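Local atomic coordinates of japanin (Rhipicephalus appendiculatus, PDB entry 4BOE), a protein that binds cholesterol in a lipocalin pocket and modulates the host immune response, blocking differentiation of dendritic cells from monocytes. Residues F22-L34 against V41-T53. Numbering follows the deposited sequence.
Sequences FERNVGCVKTRYL and VTRSLIYVFTFDT. With CLR (cholesterol), chain C.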
loop_
_atom_site.group_PDB
_atom_site.type_symbol
_atom_site.label_atom_id
_atom_site.label_comp_id
_atom_site.label_asym_id
_atom_site.label_seq_id
_atom_site.Cartn_x
_atom_site.Cartn_y
_atom_site.Cartn_z
ATOM N N PHE A 22 7.125 8.208 -6.276
ATOM C CA PHE A 22 8.442 7.778 -5.841
ATOM C C PHE A 22 9.130 8.675 -4.805
ATOM O O PHE A 22 9.295 9.858 -5.050
ATOM C CB PHE A 22 9.382 7.604 -7.040
ATOM C CG PHE A 22 10.744 7.043 -6.669
ATOM C CD1 PHE A 22 10.915 5.692 -6.432
ATOM C CD2 PHE A 22 11.863 7.868 -6.608
ATOM C CE1 PHE A 22 12.177 5.172 -6.104
ATOM C CE2 PHE A 22 13.122 7.345 -6.274
ATOM C CZ PHE A 22 13.271 5.997 -6.056
ATOM N N GLU A 23 9.524 8.087 -3.661
ATOM C CA GLU A 23 10.273 8.744 -2.581
ATOM C C GLU A 23 11.642 8.089 -2.536
ATOM O O GLU A 23 11.754 6.883 -2.289
ATOM C CB GLU A 23 9.595 8.562 -1.214
ATOM C CG GLU A 23 8.277 9.298 -1.085
ATOM C CD GLU A 23 8.353 10.813 -0.995
ATOM O OE1 GLU A 23 9.477 11.358 -0.882
ATOM O OE2 GLU A 23 7.276 11.455 -1.030
ATOM N N ARG A 24 12.684 8.886 -2.775
ATOM C CA ARG A 24 14.076 8.414 -2.781
ATOM C C ARG A 24 14.435 7.948 -1.364
ATOM O O ARG A 24 14.009 8.563 -0.403
ATOM C CB ARG A 24 15.037 9.547 -3.249
ATOM C CG ARG A 24 16.303 9.043 -3.929
ATOM C CD ARG A 24 16.718 9.947 -5.088
ATOM N NE ARG A 24 17.888 9.432 -5.806
ATOM C CZ ARG A 24 18.402 9.969 -6.913
ATOM N NH1 ARG A 24 17.852 11.055 -7.453
ATOM N NH2 ARG A 24 19.471 9.425 -7.490
ATOM N N ASN A 25 15.124 6.826 -1.259
ATOM C CA ASN A 25 15.589 6.247 0.010
ATOM C C ASN A 25 14.497 5.574 0.843
ATOM O O ASN A 25 14.786 5.184 1.965
ATOM C CB ASN A 25 16.351 7.292 0.875
ATOM C CG ASN A 25 17.394 8.048 0.106
ATOM O OD1 ASN A 25 17.379 9.284 0.048
ATOM N ND2 ASN A 25 18.358 7.323 -0.430
ATOM N N VAL A 26 13.295 5.367 0.293
ATOM C CA VAL A 26 12.214 4.694 1.007
ATOM C C VAL A 26 12.079 3.278 0.454
ATOM O O VAL A 26 11.925 3.098 -0.745
ATOM C CB VAL A 26 10.905 5.490 0.986
ATOM C CG1 VAL A 26 9.768 4.687 1.631
ATOM C CG2 VAL A 26 11.092 6.810 1.715
ATOM N N GLY A 27 12.199 2.277 1.308
ATOM C CA GLY A 27 12.082 0.881 0.865
ATOM C C GLY A 27 11.292 0.070 1.846
ATOM O O GLY A 27 10.869 0.598 2.862
ATOM N N CYS A 28 11.094 -1.214 1.540
ATOM C CA CYS A 28 10.402 -2.182 2.392
ATOM C C CYS A 28 9.012 -1.661 2.860
ATOM O O CYS A 28 8.650 -1.892 4.007
ATOM C CB CYS A 28 11.292 -2.555 3.585
ATOM S SG CYS A 28 13.002 -3.049 3.153
ATOM N N VAL A 29 8.247 -0.963 1.974
ATOM C CA VAL A 29 6.943 -0.352 2.316
ATOM C C VAL A 29 5.888 -1.423 2.492
ATOM O O VAL A 29 5.696 -2.283 1.619
ATOM C CB VAL A 29 6.501 0.751 1.325
ATOM C CG1 VAL A 29 5.141 1.334 1.701
ATOM C CG2 VAL A 29 7.535 1.854 1.260
ATOM N N LYS A 30 5.255 -1.411 3.649
ATOM C CA LYS A 30 4.228 -2.383 3.999
ATOM C C LYS A 30 3.278 -1.821 5.049
ATOM O O LYS A 30 3.564 -0.818 5.691
ATOM C CB LYS A 30 4.888 -3.690 4.498
ATOM C CG LYS A 30 5.597 -3.577 5.823
ATOM C CD LYS A 30 6.228 -4.873 6.309
ATOM C CE LYS A 30 7.702 -4.905 6.113
ATOM N NZ LYS A 30 8.322 -6.192 6.536
ATOM N N THR A 31 2.144 -2.466 5.217
ATOM C CA THR A 31 1.170 -2.034 6.208
ATOM C C THR A 31 0.661 -3.237 7.012
ATOM O O THR A 31 0.217 -4.219 6.422
ATOM C CB THR A 31 0.029 -1.150 5.591
ATOM O OG1 THR A 31 -0.973 -0.958 6.565
ATOM C CG2 THR A 31 -0.659 -1.765 4.414
ATOM N N ARG A 32 0.730 -3.154 8.361
ATOM C CA ARG A 32 0.223 -4.198 9.245
ATOM C C ARG A 32 -1.062 -3.732 9.889
ATOM O O ARG A 32 -1.214 -2.561 10.230
ATOM C CB ARG A 32 1.218 -4.592 10.352
ATOM C CG ARG A 32 2.612 -4.920 9.902
ATOM C CD ARG A 32 3.312 -5.664 10.999
ATOM N NE ARG A 32 4.715 -5.931 10.681
ATOM C CZ ARG A 32 5.748 -5.175 11.034
ATOM N NH1 ARG A 32 5.562 -4.057 11.734
ATOM N NH2 ARG A 32 6.979 -5.524 10.687
ATOM N N TYR A 33 -1.953 -4.681 10.135
ATOM C CA TYR A 33 -3.207 -4.458 10.817
ATOM C C TYR A 33 -2.887 -4.300 12.302
ATOM O O TYR A 33 -2.130 -5.112 12.850
ATOM C CB TYR A 33 -4.113 -5.699 10.619
ATOM C CG TYR A 33 -5.394 -5.683 11.427
ATOM C CD1 TYR A 33 -5.414 -6.103 12.752
ATOM C CD2 TYR A 33 -6.590 -5.264 10.859
ATOM C CE1 TYR A 33 -6.591 -6.075 13.499
ATOM C CE2 TYR A 33 -7.766 -5.235 11.595
ATOM C CZ TYR A 33 -7.773 -5.703 12.899
ATOM O OH TYR A 33 -8.944 -5.700 13.610
ATOM N N LEU A 34 -3.491 -3.317 12.958
ATOM C CA LEU A 34 -3.278 -3.129 14.413
ATOM C C LEU A 34 -4.556 -3.419 15.176
ATOM O O LEU A 34 -4.567 -4.263 16.049
ATOM C CB LEU A 34 -2.776 -1.722 14.747
ATOM C CG LEU A 34 -1.492 -1.319 14.041
ATOM C CD1 LEU A 34 -1.092 0.070 14.450
ATOM C CD2 LEU A 34 -0.352 -2.299 14.309
ATOM N N VAL A 41 -10.458 0.728 10.775
ATOM C CA VAL A 41 -9.363 -0.205 11.035
ATOM C C VAL A 41 -8.102 0.632 11.195
ATOM O O VAL A 41 -7.838 1.496 10.367
ATOM C CB VAL A 41 -9.240 -1.255 9.899
ATOM C CG1 VAL A 41 -7.935 -2.042 10.001
ATOM C CG2 VAL A 41 -10.433 -2.210 9.947
ATOM N N THR A 42 -7.288 0.327 12.202
ATOM C CA THR A 42 -6.029 1.035 12.392
ATOM C C THR A 42 -4.962 0.133 11.862
ATOM O O THR A 42 -4.920 -1.052 12.190
ATOM C CB THR A 42 -5.778 1.456 13.865
ATOM O OG1 THR A 42 -6.891 2.198 14.309
ATOM C CG2 THR A 42 -4.558 2.356 14.025
ATOM N N ARG A 43 -4.104 0.695 11.021
ATOM C CA ARG A 43 -2.983 -0.036 10.473
ATOM C C ARG A 43 -1.713 0.812 10.677
ATOM O O ARG A 43 -1.775 2.035 10.806
ATOM C CB ARG A 43 -3.155 -0.284 8.964
ATOM C CG ARG A 43 -4.498 -0.851 8.483
ATOM C CD ARG A 43 -4.405 -1.159 6.964
ATOM N NE ARG A 43 -3.479 -2.264 6.754
ATOM C CZ ARG A 43 -3.773 -3.557 6.772
ATOM N NH1 ARG A 43 -5.034 -3.958 6.863
ATOM N NH2 ARG A 43 -2.810 -4.464 6.633
ATOM N N SER A 44 -0.583 0.163 10.646
ATOM C CA SER A 44 0.703 0.853 10.655
ATOM C C SER A 44 1.221 0.973 9.224
ATOM O O SER A 44 0.824 0.201 8.364
ATOM C CB SER A 44 1.724 0.078 11.481
ATOM O OG SER A 44 1.991 -1.179 10.885
ATOM N N LEU A 45 2.075 1.961 8.971
ATOM C CA LEU A 45 2.793 2.124 7.730
ATOM C C LEU A 45 4.247 1.928 8.136
ATOM O O LEU A 45 4.748 2.673 8.956
ATOM C CB LEU A 45 2.554 3.493 7.112
ATOM C CG LEU A 45 3.265 3.737 5.782
ATOM C CD1 LEU A 45 2.754 2.815 4.681
ATOM C CD2 LEU A 45 3.079 5.136 5.383
ATOM N N ILE A 46 4.876 0.866 7.653
ATOM C CA ILE A 46 6.231 0.472 7.983
ATOM C C ILE A 46 7.114 0.635 6.739
ATOM O O ILE A 46 6.712 0.283 5.636
ATOM C CB ILE A 46 6.249 -1.001 8.471
ATOM C CG1 ILE A 46 5.269 -1.269 9.624
ATOM C CG2 ILE A 46 7.652 -1.471 8.852
ATOM C CD1 ILE A 46 5.513 -0.440 10.860
ATOM N N TYR A 47 8.324 1.135 6.931
ATOM C CA TYR A 47 9.292 1.291 5.832
ATOM C C TYR A 47 10.673 1.494 6.378
ATOM O O TYR A 47 10.842 1.659 7.578
ATOM C CB TYR A 47 8.900 2.443 4.896
ATOM C CG TYR A 47 8.797 3.792 5.559
ATOM C CD1 TYR A 47 7.656 4.157 6.261
ATOM C CD2 TYR A 47 9.827 4.724 5.453
ATOM C CE1 TYR A 47 7.559 5.401 6.889
ATOM C CE2 TYR A 47 9.739 5.968 6.061
ATOM C CZ TYR A 47 8.591 6.315 6.761
ATOM O OH TYR A 47 8.499 7.537 7.381
ATOM N N VAL A 48 11.651 1.432 5.518
ATOM C CA VAL A 48 13.020 1.766 5.878
ATOM C C VAL A 48 13.418 3.047 5.120
ATOM O O VAL A 48 13.051 3.239 3.971
ATOM C CB VAL A 48 14.067 0.615 5.707
ATOM C CG1 VAL A 48 13.662 -0.601 6.520
ATOM C CG2 VAL A 48 14.280 0.236 4.254
ATOM N N PHE A 49 14.108 3.945 5.801
ATOM C CA PHE A 49 14.695 5.132 5.200
ATOM C C PHE A 49 16.188 4.805 5.208
ATOM O O PHE A 49 16.747 4.540 6.262
ATOM C CB PHE A 49 14.345 6.389 5.982
ATOM C CG PHE A 49 14.798 7.630 5.263
ATOM C CD1 PHE A 49 14.069 8.141 4.197
ATOM C CD2 PHE A 49 15.937 8.315 5.673
ATOM C CE1 PHE A 49 14.497 9.289 3.533
ATOM C CE2 PHE A 49 16.376 9.438 4.995
ATOM C CZ PHE A 49 15.655 9.930 3.938
ATOM N N THR A 50 16.780 4.659 4.046
ATOM C CA THR A 50 18.142 4.184 3.937
ATOM C C THR A 50 19.238 5.241 4.003
ATOM O O THR A 50 20.387 4.857 4.143
ATOM C CB THR A 50 18.308 3.376 2.659
ATOM O OG1 THR A 50 17.824 4.143 1.568
ATOM C CG2 THR A 50 17.587 2.065 2.717
ATOM N N PHE A 51 18.924 6.522 3.970
ATOM C CA PHE A 51 19.975 7.526 3.995
ATOM C C PHE A 51 20.316 8.001 5.419
ATOM O O PHE A 51 19.459 8.550 6.114
ATOM C CB PHE A 51 19.606 8.703 3.083
ATOM C CG PHE A 51 20.749 9.648 2.875
ATOM C CD1 PHE A 51 21.720 9.381 1.924
ATOM C CD2 PHE A 51 20.867 10.799 3.641
ATOM C CE1 PHE A 51 22.778 10.263 1.721
ATOM C CE2 PHE A 51 21.912 11.688 3.429
ATOM C CZ PHE A 51 22.860 11.420 2.465
ATOM N N ASP A 52 21.588 7.791 5.821
ATOM C CA ASP A 52 22.162 8.224 7.097
ATOM C C ASP A 52 21.403 7.690 8.323
ATOM O O ASP A 52 21.230 8.361 9.337
ATOM C CB ASP A 52 22.276 9.748 7.093
ATOM C CG ASP A 52 23.406 10.331 7.941
ATOM O OD1 ASP A 52 24.177 9.545 8.526
ATOM O OD2 ASP A 52 23.555 11.576 7.958
ATOM N N THR A 53 20.961 6.459 8.214
ATOM C CA THR A 53 20.176 5.784 9.242
ATOM C C THR A 53 20.779 4.402 9.409
ATOM O O THR A 53 21.273 3.833 8.444
ATOM C CB THR A 53 18.690 5.720 8.780
ATOM O OG1 THR A 53 18.234 7.023 8.396
ATOM C CG2 THR A 53 17.744 5.220 9.849
HETATM C C1 CLR C . 6.023 5.080 -0.485
HETATM C C2 CLR C . 7.356 5.348 -1.179
HETATM C C3 CLR C . 7.333 4.882 -2.619
HETATM C C4 CLR C . 6.194 5.540 -3.370
HETATM C C5 CLR C . 4.861 5.391 -2.667
HETATM C C6 CLR C . 3.795 4.972 -3.339
HETATM C C7 CLR C . 2.430 4.783 -2.757
HETATM C C8 CLR C . 2.266 5.484 -1.414
HETATM C C9 CLR C . 3.509 5.216 -0.534
HETATM C C10 CLR C . 4.827 5.751 -1.180
HETATM C C11 CLR C . 3.304 5.700 0.913
HETATM C C12 CLR C . 2.000 5.212 1.543
HETATM C C13 CLR C . 0.761 5.563 0.700
HETATM C C14 CLR C . 1.011 4.979 -0.706
HETATM C C15 CLR C . -0.351 5.115 -1.398
HETATM C C16 CLR C . -1.336 4.764 -0.281
HETATM C C17 CLR C . -0.541 4.804 1.048
HETATM C C18 CLR C . 0.534 7.089 0.685
HETATM C C19 CLR C . 4.963 7.285 -1.049
HETATM C C20 CLR C . -1.400 5.270 2.238
HETATM C C21 CLR C . -0.628 5.289 3.565
HETATM C C22 CLR C . -2.677 4.420 2.364
HETATM C C23 CLR C . -2.498 2.883 2.294
HETATM C C24 CLR C . -3.801 2.158 2.450
HETATM C C25 CLR C . -3.886 0.668 2.196
HETATM C C26 CLR C . -2.693 -0.122 1.723
HETATM C C27 CLR C . -4.788 -0.115 3.117
HETATM O O1 CLR C . 8.564 5.268 -3.248
HETATM O O HOH W 1 3.474 -2.645 12.925
#
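Val26 and Phe49, Gly27 and Val48, and Lys30 and Ile46 pair in antiparallel fashion, with a beta bulge around Cys28 that shifts the register by one residue, and the N-to-C directions of 29-34 and 41-49 make an angle of 146°. The bulge falls where the chain turns a corner; there Cys28 SG, in disulfide linkage with Cys150, rests 3.7 Å from Val48 CG2. Beyond it, Arg43 grips Thr31 side-on: NE donates to the hydroxyl OG1 at 2.8 Å, and NH2 reaches Thr31 O at 3.0 Å. Both acceptors lie in the guanidinium plane, although NH2 stands well above the plane of the Thr31 carbonyl. Thr31 OG1 is anti to the backbone N (chi1 171°), which lets it accept from Arg43 NE while donating to Ser44 O at 2.8 Å. Further bonds from the guanidinium to the carbonyls of Ala6, Asn8 and Gln10 tie the N-terminal segment to this hairpin, and the CA of Tyr33 sits over one face of the group. The strands 26-37 and 40-49 form a hairpin of the lipocalin beta-barrel, whose interior holds cholesterol. Val26 CG1 touches C2 of the sterol and, 3.8 Å away, Tyr47 CD2, while Thr31 CG2 meets C26 of the tail and Leu45 CD2 lies beside C12 of the ring system. At the other end the backbone N of Glu23 donates a nearly straight bond (172°) to the cholesterol hydroxyl O1, 3.0 Å away. On the opposite face of the sheet, Arg32 NH1 lies against Ile46 CG1 and shares a water with Ser44 OG. Within the type II turn from Glu23 to Val26, Asn25 CB makes a CH-pi contact over the Phe49 ring, 4.2 Å from its centroid, and Asn25 O accepts from both N and OG1 of Thr50.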